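Local coordinates for protein anti sigma factor FlgM (Aquifex aeolicus, PDB 1RP3) that binds the flagellar sigma factor sigma-28 as an anti-sigma factor, probably holding it in a conformation inactive for transcription, at residues Leu7-Leu10 with Ile11-Leu15. Sequence-based numbering, arbitrary orientation.
Sequences LSRL and IGLLL
L7 to L14 form one continuous run of helix 5-14, in which four i to i+4 backbone hydrogen bonds join 7-10 to 11-15. I11 N to L7 O is the shortest, at 2.8 Å, and nearly straight, with an N-H...O angle of 163°. G12 N donates to S8 O and L13 N to R9 O, both at 3.2 Å. L14 N reaches L10 O at 3.1 Å, an acceptor that also takes a weak bond from L13 N. Across the two segments R9 and L13, four residues apart, are the only pair whose side chains meet. R9 bends at chi3 (110°), and L13 CD1 approaches its guanidinium obliquely, 3.7 Å from R9 NH2, while R9 NH1 makes a salt bridge with E6 one turn earlier. I11 lies against the backbone instead: with CG1 beside its own N (chi1 -74°), CG1 sits 3.4 Å from L7 O. The buried residues divide between two partners: L10 packs on K41 and I42 of helix 31-46, I11 on L19 of sigma-28, whereas L7 and L14 touch both. This pattern is that of an amphipathic alpha-helix, packed on a second helix of FlgM and on the sigma factor.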
ATOM      1  N   LEU B   7      21.034 -13.621   4.601  1.00 45.67           N
ATOM      2  CA  LEU B   7      20.181 -13.324   3.454  1.00 43.84           C
ATOM      3  C   LEU B   7      20.741 -13.962   2.189  1.00 44.29           C
ATOM      4  O   LEU B   7      20.007 -14.609   1.440  1.00 43.98           O
ATOM      5  CB  LEU B   7      20.023 -11.810   3.263  1.00 41.56           C
ATOM      6  CG  LEU B   7      19.157 -11.088   4.300  1.00 40.43           C
ATOM      7  CD1 LEU B   7      19.101  -9.594   4.029  1.00 37.02           C
ATOM      8  CD2 LEU B   7      17.767 -11.687   4.276  1.00 38.26           C
ATOM      9  N   SER B   8      22.050 -13.812   1.983  1.00 43.90           N
ATOM     10  CA  SER B   8      22.731 -14.372   0.817  1.00 42.77           C
ATOM     11  C   SER B   8      22.599 -15.886   0.789  1.00 40.50           C
ATOM     12  O   SER B   8      22.458 -16.489  -0.266  1.00 40.71           O
ATOM     13  CB  SER B   8      24.211 -13.975   0.830  1.00 44.02           C
ATOM     14  OG  SER B   8      24.902 -14.538  -0.270  1.00 46.94           O
ATOM     15  N   ARG B   9      22.612 -16.495   1.966  1.00 41.17           N
ATOM     16  CA  ARG B   9      22.500 -17.939   2.068  1.00 41.05           C
ATOM     17  C   ARG B   9      21.080 -18.366   1.743  1.00 40.07           C
ATOM     18  O   ARG B   9      20.865 -19.326   1.000  1.00 42.15           O
ATOM     19  CB  ARG B   9      22.887 -18.412   3.475  1.00 44.72           C
ATOM     20  CG  ARG B   9      23.118 -19.925   3.575  1.00 49.37           C
ATOM     21  CD  ARG B   9      22.879 -20.456   4.990  1.00 54.55           C
ATOM     22  NE  ARG B   9      21.675 -21.289   5.061  1.00 57.58           N
ATOM     23  CZ  ARG B   9      20.672 -21.093   5.913  1.00 58.62           C
ATOM     24  NH1 ARG B   9      20.719 -20.088   6.780  1.00 57.50           N
ATOM     25  NH2 ARG B   9      19.612 -21.896   5.888  1.00 58.36           N
ATOM     26  N   LEU B  10      20.113 -17.624   2.277  1.00 37.95           N
ATOM     27  CA  LEU B  10      18.702 -17.912   2.058  1.00 37.61           C
ATOM     28  C   LEU B  10      18.327 -17.766   0.593  1.00 37.91           C
ATOM     29  O   LEU B  10      17.623 -18.612   0.049  1.00 38.42           O
ATOM     30  CB  LEU B  10      17.826 -17.031   2.956  1.00 34.54           C
ATOM     31  CG  LEU B  10      17.839 -17.463   4.428  1.00 31.13           C
ATOM     32  CD1 LEU B  10      17.187 -16.418   5.301  1.00 30.84           C
ATOM     33  CD2 LEU B  10      17.152 -18.808   4.576  1.00 28.35           C
ATOM     34  N   ILE B  11      18.836 -16.718  -0.055  1.00 38.74           N
ATOM     35  CA  ILE B  11      18.587 -16.484  -1.477  1.00 39.42           C
ATOM     36  C   ILE B  11      19.141 -17.662  -2.282  1.00 39.87           C
ATOM     37  O   ILE B  11      18.517 -18.126  -3.245  1.00 38.41           O
ATOM     38  CB  ILE B  11      19.227 -15.158  -1.954  1.00 39.77           C
ATOM     39  CG1 ILE B  11      18.407 -13.974  -1.441  1.00 41.77           C
ATOM     40  CG2 ILE B  11      19.276 -15.096  -3.471  1.00 41.91           C
ATOM     41  CD1 ILE B  11      18.974 -12.646  -1.818  1.00 42.10           C
ATOM     42  N   GLY B  12      20.290 -18.172  -1.835  1.00 42.20           N
ATOM     43  CA  GLY B  12      20.921 -19.314  -2.474  1.00 40.79           C
ATOM     44  C   GLY B  12      20.035 -20.549  -2.477  1.00 42.54           C
ATOM     45  O   GLY B  12      19.985 -21.271  -3.475  1.00 40.87           O
ATOM     46  N   LEU B  13      19.319 -20.784  -1.371  1.00 43.93           N
ATOM     47  CA  LEU B  13      18.417 -21.942  -1.258  1.00 45.36           C
ATOM     48  C   LEU B  13      17.232 -21.759  -2.188  1.00 46.04           C
ATOM     49  O   LEU B  13      16.776 -22.702  -2.831  1.00 46.79           O
ATOM     50  CB  LEU B  13      17.897 -22.109   0.179  1.00 46.33           C
ATOM     51  CG  LEU B  13      18.916 -22.384   1.282  1.00 47.32           C
ATOM     52  CD1 LEU B  13      18.169 -22.766   2.546  1.00 46.71           C
ATOM     53  CD2 LEU B  13      19.846 -23.515   0.866  1.00 48.99           C
ATOM     54  N   LEU B  14      16.764 -20.521  -2.265  1.00 46.12           N
ATOM     55  CA  LEU B  14      15.630 -20.150  -3.091  1.00 46.42           C
ATOM     56  C   LEU B  14      15.929 -20.344  -4.574  1.00 48.58           C
ATOM     57  O   LEU B  14      15.160 -20.997  -5.285  1.00 46.78           O
ATOM     58  CB  LEU B  14      15.290 -18.686  -2.825  1.00 43.72           C
ATOM     59  CG  LEU B  14      13.836 -18.257  -2.802  1.00 41.54           C
ATOM     60  CD1 LEU B  14      13.028 -19.174  -1.905  1.00 36.83           C
ATOM     61  CD2 LEU B  14      13.779 -16.819  -2.324  1.00 37.80           C
ATOM     62  N   LEU B  15      17.049 -19.777  -5.026  1.00 51.58           N
ATOM     63  CA  LEU B  15      17.473 -19.854  -6.422  1.00 56.23           C
ATOM     64  C   LEU B  15      18.003 -21.217  -6.858  1.00 59.18           C
ATOM     65  O   LEU B  15      18.324 -21.404  -8.037  1.00 59.24           O
ATOM     66  CB  LEU B  15      18.504 -18.762  -6.737  1.00 57.66           C
ATOM     67  CG  LEU B  15      17.970 -17.359  -7.059  1.00 59.01           C
ATOM     68  CD1 LEU B  15      17.051 -16.859  -5.964  1.00 59.59           C
ATOM     69  CD2 LEU B  15      19.125 -16.400  -7.258  1.00 57.76           C
TER